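Local coordinates for protein fimbrial subunit CupB6 (Pseudomonas aeruginosa, PDB 5CYL) that probably serves as the adhesive tip of a chaperone-usher pilus, helping the bacterium attach to surfaces and form biofilms, at residues 73-78 against 128-133; 81-86 against 134-139; 144-149 against 192-197. One frame throughout, in Å; residues are numbered along the deposited sequence.

Contact 1: residues 73-78 against 128-133; sequences YGTVAS and VLTVDP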
ATOM      1  N   TYR A  73     -13.890   0.921  13.190  1.00 44.21           N
ATOM      2  CA  TYR A  73     -14.626  -0.190  12.515  1.00 47.10           C
ATOM      3  C   TYR A  73     -14.415  -1.562  13.148  1.00 44.83           C
ATOM      4  O   TYR A  73     -14.356  -2.583  12.458  1.00 46.35           O
ATOM      5  CB  TYR A  73     -14.317  -0.205  11.013  1.00 52.83           C
ATOM      6  CG  TYR A  73     -14.333   1.191  10.456  1.00 58.05           C
ATOM      7  CD1 TYR A  73     -15.538   1.806  10.105  1.00 55.99           C
ATOM      8  CD2 TYR A  73     -13.148   1.918  10.304  1.00 60.52           C
ATOM      9  CE1 TYR A  73     -15.561   3.085   9.585  1.00 58.03           C
ATOM     10  CE2 TYR A  73     -13.164   3.209   9.791  1.00 62.32           C
ATOM     11  CZ  TYR A  73     -14.375   3.792   9.449  1.00 61.04           C
ATOM     12  OH  TYR A  73     -14.382   5.058   8.914  1.00 65.55           O
ATOM     13  N   GLY A  74     -14.289  -1.553  14.464  1.00 41.72           N
ATOM     14  CA  GLY A  74     -14.166  -2.774  15.242  1.00 40.83           C
ATOM     15  C   GLY A  74     -12.885  -3.500  14.909  1.00 41.66           C
ATOM     16  O   GLY A  74     -12.808  -4.731  14.970  1.00 46.28           O
ATOM     17  N   THR A  75     -11.852  -2.733  14.609  1.00 39.73           N
ATOM     18  CA  THR A  75     -10.561  -3.334  14.260  1.00 38.32           C
ATOM     19  C   THR A  75      -9.514  -3.170  15.346  1.00 34.99           C
ATOM     20  O   THR A  75      -9.641  -2.297  16.195  1.00 34.34           O
ATOM     21  CB  THR A  75     -10.022  -2.784  12.925  1.00 36.46           C
ATOM     22  OG1 THR A  75      -9.982  -1.364  12.982  1.00 39.51           O
ATOM     23  CG2 THR A  75     -10.932  -3.213  11.775  1.00 36.50           C
ATOM     24  N   VAL A  76      -8.508  -4.021  15.292  1.00 34.10           N
ATOM     25  CA  VAL A  76      -7.305  -3.860  16.117  1.00 36.36           C
ATOM     26  C   VAL A  76      -6.250  -3.403  15.109  1.00 39.71           C
ATOM     27  O   VAL A  76      -6.176  -3.925  13.989  1.00 39.40           O
ATOM     28  CB  VAL A  76      -6.830  -5.161  16.798  1.00 34.23           C
ATOM     29  CG1 VAL A  76      -7.874  -5.647  17.757  1.00 32.80           C
ATOM     30  CG2 VAL A  76      -6.485  -6.216  15.759  1.00 36.81           C
ATOM     31  N   ALA A  77      -5.427  -2.453  15.492  1.00 42.79           N
ATOM     32  CA  ALA A  77      -4.414  -1.940  14.586  1.00 48.31           C
ATOM     33  C   ALA A  77      -3.417  -2.990  14.076  1.00 44.67           C
ATOM     34  O   ALA A  77      -2.889  -3.788  14.808  1.00 44.05           O
ATOM     35  CB  ALA A  77      -3.656  -0.808  15.264  1.00 20.00           C
ATOM     36  N   SER A  78      -3.210  -2.948  12.771  1.00 43.47           N
ATOM     37  CA  SER A  78      -2.261  -3.804  12.070  1.00 42.46           C
ATOM     38  C   SER A  78      -0.840  -3.236  12.140  1.00 43.86           C
ATOM     39  O   SER A  78      -0.654  -2.090  12.446  1.00 45.12           O
ATOM     40  CB  SER A  78      -2.682  -3.934  10.597  1.00 43.44           C
ATOM     41  OG  SER A  78      -1.723  -4.583   9.827  1.00 51.55           O
ATOM     42  N   VAL A 128      -9.250  -4.070   6.881  1.00 30.43           N
ATOM     43  CA  VAL A 128     -10.138  -2.898   6.678  1.00 31.84           C
ATOM     44  C   VAL A 128      -9.364  -1.590   6.578  1.00 35.30           C
ATOM     45  O   VAL A 128      -8.400  -1.379   7.339  1.00 38.99           O
ATOM     46  CB  VAL A 128     -11.124  -2.737   7.844  1.00 30.05           C
ATOM     47  CG1 VAL A 128     -12.209  -1.754   7.505  1.00 29.15           C
ATOM     48  CG2 VAL A 128     -11.757  -4.071   8.175  1.00 30.36           C
ATOM     49  N   LEU A 129      -9.780  -0.691   5.695  1.00 33.77           N
ATOM     50  CA  LEU A 129      -9.125   0.602   5.590  1.00 34.03           C
ATOM     51  C   LEU A 129      -9.708   1.574   6.612  1.00 35.50           C
ATOM     52  O   LEU A 129     -10.869   1.957   6.526  1.00 36.22           O
ATOM     53  CB  LEU A 129      -9.267   1.151   4.168  1.00 35.04           C
ATOM     54  CG  LEU A 129      -8.842   2.611   3.940  1.00 35.83           C
ATOM     55  CD1 LEU A 129      -7.343   2.741   3.942  1.00 39.11           C
ATOM     56  CD2 LEU A 129      -9.418   3.119   2.631  1.00 36.10           C
ATOM     57  N   THR A 130      -8.884   1.969   7.573  1.00 34.49           N
ATOM     58  CA  THR A 130      -9.300   2.907   8.628  1.00 36.91           C
ATOM     59  C   THR A 130      -8.963   4.379   8.337  1.00 38.84           C
ATOM     60  O   THR A 130      -9.311   5.267   9.113  1.00 41.27           O
ATOM     61  CB  THR A 130      -8.704   2.512   9.991  1.00 40.04           C
ATOM     62  OG1 THR A 130      -7.276   2.362   9.871  1.00 44.38           O
ATOM     63  CG2 THR A 130      -9.297   1.197  10.469  1.00 39.30           C
ATOM     64  N   VAL A 131      -8.303   4.626   7.213  1.00 39.05           N
ATOM     65  CA  VAL A 131      -7.911   5.990   6.817  1.00 37.13           C
ATOM     66  C   VAL A 131      -8.094   6.194   5.312  1.00 39.69           C
ATOM     67  O   VAL A 131      -8.237   5.242   4.585  1.00 40.90           O
ATOM     68  CB  VAL A 131      -6.448   6.308   7.205  1.00 35.08           C
ATOM     69  CG1 VAL A 131      -6.243   6.131   8.698  1.00 31.33           C
ATOM     70  CG2 VAL A 131      -5.472   5.440   6.409  1.00 30.47           C
ATOM     71  N   ASP A 132      -8.112   7.458   4.894  1.00 41.15           N
ATOM     72  CA  ASP A 132      -8.207   7.809   3.480  1.00 44.38           C
ATOM     73  C   ASP A 132      -6.989   7.287   2.732  1.00 44.21           C
ATOM     74  O   ASP A 132      -5.892   7.243   3.308  1.00 44.58           O
ATOM     75  CB  ASP A 132      -8.329   9.309   3.320  1.00 51.49           C
ATOM     76  CG  ASP A 132      -9.684   9.836   3.801  1.00 63.47           C
ATOM     77  OD1 ASP A 132     -10.734   9.334   3.327  1.00 72.49           O
ATOM     78  OD2 ASP A 132      -9.704  10.733   4.674  1.00 65.98           O
ATOM     79  N   PRO A 133      -7.162   6.839   1.465  1.00 44.89           N
ATOM     80  CA  PRO A 133      -5.989   6.205   0.823  1.00 48.91           C
ATOM     81  C   PRO A 133      -4.724   7.061   0.751  1.00 58.86           C
ATOM     82  O   PRO A 133      -3.626   6.546   0.867  1.00 72.38           O
ATOM     83  CB  PRO A 133      -6.492   5.879  -0.593  1.00 44.76           C
ATOM     84  CG  PRO A 133      -7.950   5.703  -0.428  1.00 42.62           C
ATOM     85  CD  PRO A 133      -8.282   6.862   0.477  1.00 42.88           C
TER

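Contact 2: residues 81-86 against 134-139; sequences KGIGYR and GELPAG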
ATOM      1  N   LYS A  81       0.190   0.773   9.171  1.00 49.29           N
ATOM      2  CA  LYS A  81      -0.684   1.868   9.612  1.00 52.50           C
ATOM      3  C   LYS A  81      -1.794   2.170   8.602  1.00 53.51           C
ATOM      4  O   LYS A  81      -1.590   2.082   7.402  1.00 67.56           O
ATOM      5  CB  LYS A  81       0.150   3.123   9.887  1.00 52.11           C
ATOM      6  CG  LYS A  81      -0.542   4.181  10.734  1.00 60.81           C
ATOM      7  CD  LYS A  81       0.429   4.740  11.767  1.00 70.31           C
ATOM      8  CE  LYS A  81      -0.238   5.677  12.763  1.00 74.16           C
ATOM      9  NZ  LYS A  81       0.374   5.566  14.123  1.00 80.72           N
ATOM     10  N   GLY A  82      -2.968   2.517   9.107  1.00 48.95           N
ATOM     11  CA  GLY A  82      -4.124   2.793   8.271  1.00 44.76           C
ATOM     12  C   GLY A  82      -4.889   1.560   7.824  1.00 46.07           C
ATOM     13  O   GLY A  82      -5.916   1.667   7.156  1.00 53.23           O
ATOM     14  N   ILE A  83      -4.399   0.393   8.193  1.00 42.49           N
ATOM     15  CA  ILE A  83      -5.067  -0.869   7.888  1.00 41.97           C
ATOM     16  C   ILE A  83      -5.361  -1.622   9.180  1.00 43.39           C
ATOM     17  O   ILE A  83      -4.516  -1.774  10.007  1.00 54.43           O
ATOM     18  CB  ILE A  83      -4.259  -1.726   6.909  1.00 39.63           C
ATOM     19  CG1 ILE A  83      -4.234  -1.042   5.542  1.00 39.96           C
ATOM     20  CG2 ILE A  83      -4.895  -3.099   6.732  1.00 38.85           C
ATOM     21  CD1 ILE A  83      -3.364  -1.748   4.509  1.00 39.12           C
ATOM     22  N   GLY A  84      -6.594  -2.054   9.357  1.00 40.43           N
ATOM     23  CA  GLY A  84      -7.040  -2.688  10.607  1.00 39.48           C
ATOM     24  C   GLY A  84      -7.466  -4.137  10.410  1.00 43.29           C
ATOM     25  O   GLY A  84      -7.933  -4.516   9.346  1.00 45.71           O
ATOM     26  N   TYR A  85      -7.274  -4.934  11.453  1.00 44.21           N
ATOM     27  CA  TYR A  85      -7.583  -6.367  11.407  1.00 42.23           C
ATOM     28  C   TYR A  85      -8.813  -6.660  12.249  1.00 42.89           C
ATOM     29  O   TYR A  85      -8.897  -6.263  13.421  1.00 42.94           O
ATOM     30  CB  TYR A  85      -6.403  -7.184  11.904  1.00 43.61           C
ATOM     31  CG  TYR A  85      -6.628  -8.680  11.899  1.00 46.95           C
ATOM     32  CD1 TYR A  85      -6.974  -9.354  10.734  1.00 48.71           C
ATOM     33  CD2 TYR A  85      -6.481  -9.417  13.065  1.00 42.97           C
ATOM     34  CE1 TYR A  85      -7.182 -10.722  10.736  1.00 51.02           C
ATOM     35  CE2 TYR A  85      -6.644 -10.798  13.074  1.00 42.74           C
ATOM     36  CZ  TYR A  85      -7.018 -11.447  11.906  1.00 46.86           C
ATOM     37  OH  TYR A  85      -7.209 -12.797  11.890  1.00 46.29           O
ATOM     38  N   ARG A  86      -9.766  -7.341  11.639  1.00 41.47           N
ATOM     39  CA  ARG A  86     -11.013  -7.716  12.291  1.00 41.96           C
ATOM     40  C   ARG A  86     -11.248  -9.198  12.026  1.00 44.86           C
ATOM     41  O   ARG A  86     -11.171  -9.650  10.887  1.00 46.19           O
ATOM     42  CB  ARG A  86     -12.154  -6.890  11.672  1.00 41.33           C
ATOM     43  CG  ARG A  86     -13.515  -7.025  12.300  1.00 43.89           C
ATOM     44  CD  ARG A  86     -14.405  -5.908  11.774  1.00 46.17           C
ATOM     45  NE  ARG A  86     -14.659  -6.008  10.336  1.00 48.10           N
ATOM     46  CZ  ARG A  86     -15.123  -5.022   9.573  1.00 48.93           C
ATOM     47  NH1 ARG A  86     -15.383  -3.822  10.096  1.00 47.27           N
ATOM     48  NH2 ARG A  86     -15.336  -5.210   8.270  1.00 48.89           N
ATOM     49  N   GLY A 134      -4.894   8.356   0.560  1.00 58.97           N
ATOM     50  CA  GLY A 134      -3.756   9.267   0.482  1.00 61.18           C
ATOM     51  C   GLY A 134      -2.966   9.227   1.777  1.00 63.64           C
ATOM     52  O   GLY A 134      -1.745   9.330   1.783  1.00 72.06           O
ATOM     53  N   GLU A 135      -3.696   9.043   2.866  1.00 59.24           N
ATOM     54  CA  GLU A 135      -3.145   8.968   4.226  1.00 55.22           C
ATOM     55  C   GLU A 135      -2.250   7.742   4.454  1.00 53.41           C
ATOM     56  O   GLU A 135      -1.455   7.725   5.374  1.00 48.44           O
ATOM     57  CB  GLU A 135      -4.280   8.959   5.249  1.00 57.62           C
ATOM     58  CG  GLU A 135      -4.176  10.050   6.308  1.00 73.54           C
ATOM     59  CD  GLU A 135      -4.330  11.440   5.736  1.00 89.67           C
ATOM     60  OE1 GLU A 135      -5.474  11.884   5.526  1.00 91.72           O
ATOM     61  OE2 GLU A 135      -3.303  12.100   5.503  1.00102.43           O
ATOM     62  N   LEU A 136      -2.406   6.731   3.609  1.00 53.23           N
ATOM     63  CA  LEU A 136      -1.682   5.476   3.742  1.00 50.41           C
ATOM     64  C   LEU A 136      -0.152   5.617   3.618  1.00 48.98           C
ATOM     65  O   LEU A 136       0.319   6.486   2.845  1.00 53.40           O
ATOM     66  CB  LEU A 136      -2.199   4.456   2.731  1.00 47.36           C
ATOM     67  CG  LEU A 136      -3.465   3.700   3.125  1.00 47.46           C
ATOM     68  CD1 LEU A 136      -3.968   2.858   1.942  1.00 46.77           C
ATOM     69  CD2 LEU A 136      -3.217   2.817   4.336  1.00 41.31           C
ATOM     70  N   PRO A 137       0.630   4.760   4.383  1.00 47.74           N
ATOM     71  CA  PRO A 137       2.075   5.018   4.258  1.00 46.33           C
ATOM     72  C   PRO A 137       2.712   4.583   2.937  1.00 51.41           C
ATOM     73  O   PRO A 137       2.142   3.776   2.203  1.00 46.34           O
ATOM     74  CB  PRO A 137       2.693   4.190   5.416  1.00 43.63           C
ATOM     75  CG  PRO A 137       1.582   3.797   6.305  1.00 44.52           C
ATOM     76  CD  PRO A 137       0.452   3.609   5.343  1.00 45.11           C
ATOM     77  N   ALA A 138       3.887   5.126   2.662  1.00 55.06           N
ATOM     78  CA  ALA A 138       4.671   4.756   1.473  1.00 58.47           C
ATOM     79  C   ALA A 138       5.238   3.340   1.605  1.00 57.48           C
ATOM     80  O   ALA A 138       5.472   2.861   2.699  1.00 53.44           O
ATOM     81  CB  ALA A 138       5.786   5.757   1.246  1.00 55.04           C
ATOM     82  N   GLY A 139       5.420   2.665   0.474  1.00 59.44           N
ATOM     83  CA  GLY A 139       5.906   1.295   0.464  1.00 64.11           C
ATOM     84  C   GLY A 139       4.816   0.300   0.088  1.00 65.87           C
ATOM     85  O   GLY A 139       3.705   0.698  -0.263  1.00 69.22           O
TER

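Contact 3: residues 144-149 against 192-197; sequences TSVSGS and ASIAIG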
ATOM      1  N   THR A 144       1.627  -8.149   8.220  1.00 50.61           N
ATOM      2  CA  THR A 144       2.187  -9.374   8.786  1.00 50.46           C
ATOM      3  C   THR A 144       1.745  -9.647  10.218  1.00 51.81           C
ATOM      4  O   THR A 144       1.799 -10.786  10.683  1.00 57.31           O
ATOM      5  CB  THR A 144       3.710  -9.355   8.735  1.00 50.79           C
ATOM      6  OG1 THR A 144       4.163  -8.209   9.452  1.00 54.56           O
ATOM      7  CG2 THR A 144       4.196  -9.277   7.276  1.00 47.33           C
ATOM      8  N   SER A 145       1.332  -8.607  10.925  1.00 47.48           N
ATOM      9  CA  SER A 145       1.053  -8.746  12.346  1.00 46.29           C
ATOM     10  C   SER A 145       0.118  -7.661  12.849  1.00 46.12           C
ATOM     11  O   SER A 145      -0.110  -6.666  12.193  1.00 51.80           O
ATOM     12  CB  SER A 145       2.360  -8.737  13.115  1.00 45.09           C
ATOM     13  OG  SER A 145       2.145  -8.431  14.462  1.00 52.10           O
ATOM     14  N   VAL A 146      -0.466  -7.915  14.004  1.00 46.47           N
ATOM     15  CA  VAL A 146      -1.186  -6.893  14.737  1.00 47.35           C
ATOM     16  C   VAL A 146      -0.143  -6.005  15.394  1.00 48.87           C
ATOM     17  O   VAL A 146       0.909  -6.478  15.777  1.00 49.47           O
ATOM     18  CB  VAL A 146      -2.139  -7.499  15.783  1.00 43.83           C
ATOM     19  CG1 VAL A 146      -2.937  -8.598  15.127  1.00 43.55           C
ATOM     20  CG2 VAL A 146      -1.376  -8.047  16.972  1.00 51.55           C
ATOM     21  N   SER A 147      -0.444  -4.725  15.513  1.00 57.60           N
ATOM     22  CA  SER A 147       0.419  -3.792  16.224  1.00 62.55           C
ATOM     23  C   SER A 147       0.294  -4.019  17.721  1.00 65.95           C
ATOM     24  O   SER A 147      -0.759  -4.372  18.209  1.00 79.00           O
ATOM     25  CB  SER A 147       0.077  -2.340  15.833  1.00 64.08           C
ATOM     26  OG  SER A 147      -0.010  -1.458  16.941  1.00 62.05           O
ATOM     27  N   GLY A 148       1.374  -3.794  18.447  1.00 58.07           N
ATOM     28  CA  GLY A 148       1.313  -3.809  19.907  1.00 56.23           C
ATOM     29  C   GLY A 148       1.292  -5.169  20.549  1.00 56.43           C
ATOM     30  O   GLY A 148       1.711  -6.158  19.971  1.00 54.64           O
ATOM     31  N   SER A 149       0.810  -5.214  21.780  1.00 55.66           N
ATOM     32  CA  SER A 149       0.757  -6.454  22.538  1.00 59.12           C
ATOM     33  C   SER A 149      -0.591  -7.160  22.477  1.00 60.63           C
ATOM     34  O   SER A 149      -0.833  -8.110  23.214  1.00 62.07           O
ATOM     35  CB  SER A 149       1.145  -6.193  23.994  1.00 58.65           C
ATOM     36  OG  SER A 149       0.305  -5.221  24.575  1.00 62.27           O
ATOM     37  N   ALA A 192       0.926 -14.498  14.622  1.00 52.23           N
ATOM     38  CA  ALA A 192       0.124 -15.712  14.797  1.00 48.96           C
ATOM     39  C   ALA A 192      -1.380 -15.440  14.689  1.00 51.59           C
ATOM     40  O   ALA A 192      -2.107 -16.229  14.101  1.00 56.37           O
ATOM     41  CB  ALA A 192       0.436 -16.378  16.126  1.00 41.53           C
ATOM     42  N   SER A 193      -1.831 -14.308  15.236  1.00 46.00           N
ATOM     43  CA  SER A 193      -3.244 -13.927  15.157  1.00 46.34           C
ATOM     44  C   SER A 193      -3.609 -13.707  13.688  1.00 47.86           C
ATOM     45  O   SER A 193      -4.651 -14.162  13.218  1.00 47.72           O
ATOM     46  CB  SER A 193      -3.508 -12.657  15.966  1.00 44.72           C
ATOM     47  OG  SER A 193      -2.730 -11.575  15.487  1.00 45.83           O
ATOM     48  N   ILE A 194      -2.723 -13.020  12.972  1.00 47.63           N
ATOM     49  CA  ILE A 194      -2.864 -12.783  11.532  1.00 46.38           C
ATOM     50  C   ILE A 194      -2.746 -14.078  10.721  1.00 45.67           C
ATOM     51  O   ILE A 194      -3.441 -14.259   9.717  1.00 49.63           O
ATOM     52  CB  ILE A 194      -1.835 -11.748  11.035  1.00 46.82           C
ATOM     53  CG1 ILE A 194      -2.146 -10.374  11.640  1.00 49.21           C
ATOM     54  CG2 ILE A 194      -1.822 -11.663   9.514  1.00 43.26           C
ATOM     55  CD1 ILE A 194      -3.368  -9.702  11.039  1.00 42.07           C
ATOM     56  N   ALA A 195      -1.865 -14.961  11.162  1.00 43.62           N
ATOM     57  CA  ALA A 195      -1.516 -16.166  10.411  1.00 49.95           C
ATOM     58  C   ALA A 195      -2.379 -17.377  10.785  1.00 54.00           C
ATOM     59  O   ALA A 195      -2.120 -18.492  10.359  1.00 49.46           O
ATOM     60  CB  ALA A 195      -0.045 -16.495  10.591  1.00 43.56           C
ATOM     61  N   ILE A 196      -3.396 -17.137  11.587  1.00 56.14           N
ATOM     62  CA  ILE A 196      -4.227 -18.198  12.131  1.00 57.07           C
ATOM     63  C   ILE A 196      -4.898 -19.027  11.041  1.00 56.75           C
ATOM     64  O   ILE A 196      -5.370 -18.492  10.044  1.00 60.70           O
ATOM     65  CB  ILE A 196      -5.321 -17.628  13.047  1.00 58.58           C
ATOM     66  CG1 ILE A 196      -6.235 -18.742  13.547  1.00 58.83           C
ATOM     67  CG2 ILE A 196      -6.110 -16.567  12.302  1.00 55.85           C
ATOM     68  CD1 ILE A 196      -7.553 -18.256  14.107  1.00 60.38           C
ATOM     69  N   GLY A 197      -4.918 -20.336  11.255  1.00 61.05           N
ATOM     70  CA  GLY A 197      -5.543 -21.268  10.336  1.00 64.93           C
ATOM     71  C   GLY A 197      -4.648 -21.685   9.189  1.00 66.08           C
ATOM     72  O   GLY A 197      -5.040 -22.483   8.329  1.00 70.19           O
TER

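Contact 1: residues 73-78 against 128-133
Thr75 and Thr130 meet through nearly identical first torsions: chi1 is 54° in Thr75 and 53° in Thr130, placing each OG1 between the backbone N and the carbonyl carbon and turning each CG2 beside the N. In Thr130 this puts the methyl where two residues of 73-78 can touch it. Thr75 OG1 lies 3.7 Å from Thr130 CG2, and the two side chains run past each other in opposite senses. The hydroxyl bonds the carbonyl O of Pro72, and against the Thr130 methyl it makes only van der Waals contact. The second visitor is Tyr73, whose ring meets the methyl at its edge and close to the ring plane, with CD2 3.9 Å from Thr130 CG2. The neighbouring ring atom CE2 comes 4.0 Å from Thr130 CA, which carries the contact onto the backbone.

The other branch of Thr75 turns to Val128. Its CG2 stands 3.8 Å from Val128 CG2, the two side chains crossing obliquely, while Tyr73 CB only grazes Val128 CG1 at 4.4 Å. Thr75 and Val128 are buried and also touch Arg86 on strand 83-90; Tyr73 is exposed, so the contact runs from interior to surface.

Backbone bonds join Val76 to Tyr85 and Val128 to Gly84, placing the two segments on strands that both pair with 83-90 in one antiparallel sheet. The chain enters strand 76-77 through Gly74, at a positive phi of 65°, and Thr75; both face Gly71, which makes the geometry that of a G1 beta bulge.

Contact 2: residues 81-86 against 134-139
Leu136 and Pro137 meet the start of segment 81-86 with two different aliphatic groups, one a branched side chain and one a ring. In Leu136, CG is anti to the carbonyl carbon (chi1 -82°), beside the backbone N, and although the first side-chain bond runs beside the other segment rather than at it, the branch end comes nearer. Its CD2 methyl does the touching. It lies 3.5 Å from Lys81 O and 4.0 Å from Gly82 CA, resting on the backbone where Gly82 presents no side chain. The same methyl reaches Ile83, whose CG1 is 4.2 Å from Leu136 CD2. The two side chains cross at about a right angle, so they meet at one place and share little length.

Pro137 approaches by its ring carbons. Its CD is 3.3 Å from Lys81 O, and its CG lies 3.9 Å from Lys81 CB. Lys81 takes part through this CB and its carbonyl; CG is anti to the backbone N (chi1 -162°), and the chain, bent at chi2 and chi4, leads its amino end away from 134-139.

Leu136 also touches Leu129 of strand 118-129 and Leu26, and Ile83 touches Val143, extending the aliphatic patch. Beyond it, the carbonyl O of Gly139 accepts a hydrogen bond from Lys207, in the part of the chain between helix 191-194 and strand 215-225.

Across the contact itself, carbon meets carbon or the carbonyl O of Lys81, with no bonded polar pair. Cohesion between these two segments therefore probably rests on shape and dispersion, the fit of the methyl and the ring.

Contact 3: residues 144-149 against 192-197
Helix 191-194, the short helix that follows strand 185-189, ends with Ser193 and Ile194 against Thr144, Ser145 and Val146 of the loop leading to strand 151-160. Ile194 provides most of the helix side. Its CG1, anti to the carbonyl carbon (chi1 -67°) and beside the backbone N, lies 3.7 Å from Ser145 CA and so rests on the loop backbone. Its CB is 3.8 Å from Thr144 O. One residue further on, Val146 CG1 approaches Ile194 CG1 to 4.0 Å, the two side chains sliding past each other in opposite directions.

Ile194 also touches Tyr85, on strand 83-90 of one sheet, while Val146 and Ser193 both touch Trp64, on strand 56-65 of another. These touches, with the burial of Val146, Ser193 and Ile194, are consistent with the helix end and the loop filling part of the layer between the two sheets of a beta sandwich.

Ser193 points its first side-chain bond toward the loop, and its OG lies against Val146 CG1; the modelled separation is too short to interpret at this resolution. The hydroxyl is bonded instead to the carbonyl O of Gly190, just before the helix.

On the loop side, Ser145 turns away from the helix and bonds its neighbour: Ser145 OG donates to Val146 O over 2.7 Å. The C=O...donor angle is 122°, with the donor tilted 30° from the carbonyl plane. Backbone bonds from Ser145 to Asp79 and from Ser147 to Ala77 tie this loop to the chain around strand 76-77.

How the contacts relate
Contacts 1 and 3 are largely buried, whereas contact 2 lies near the surface. The first two share one sheet through strand 83-90; their centres are about 7 Å apart, and Tyr73 O and Arg86 NH1 join them at 2.9 Å in a probable hydrogen bond. Contact 3 lies about 15 Å from either centre and brings in the second sheet. Tyr85 OH links it to 81-86, 3.2 Å from Ser193 O in a probable hydrogen bond; Ser78 O packs on Ser147 CB. All three are held across their segments by apolar packing: threonine methyls and a ring edge in contact 1, while in contacts 2 and 3 aliphatic groups rest largely on backbone, with an Ile-Leu touch added in contact 2 and an Ile-Val touch in contact 3.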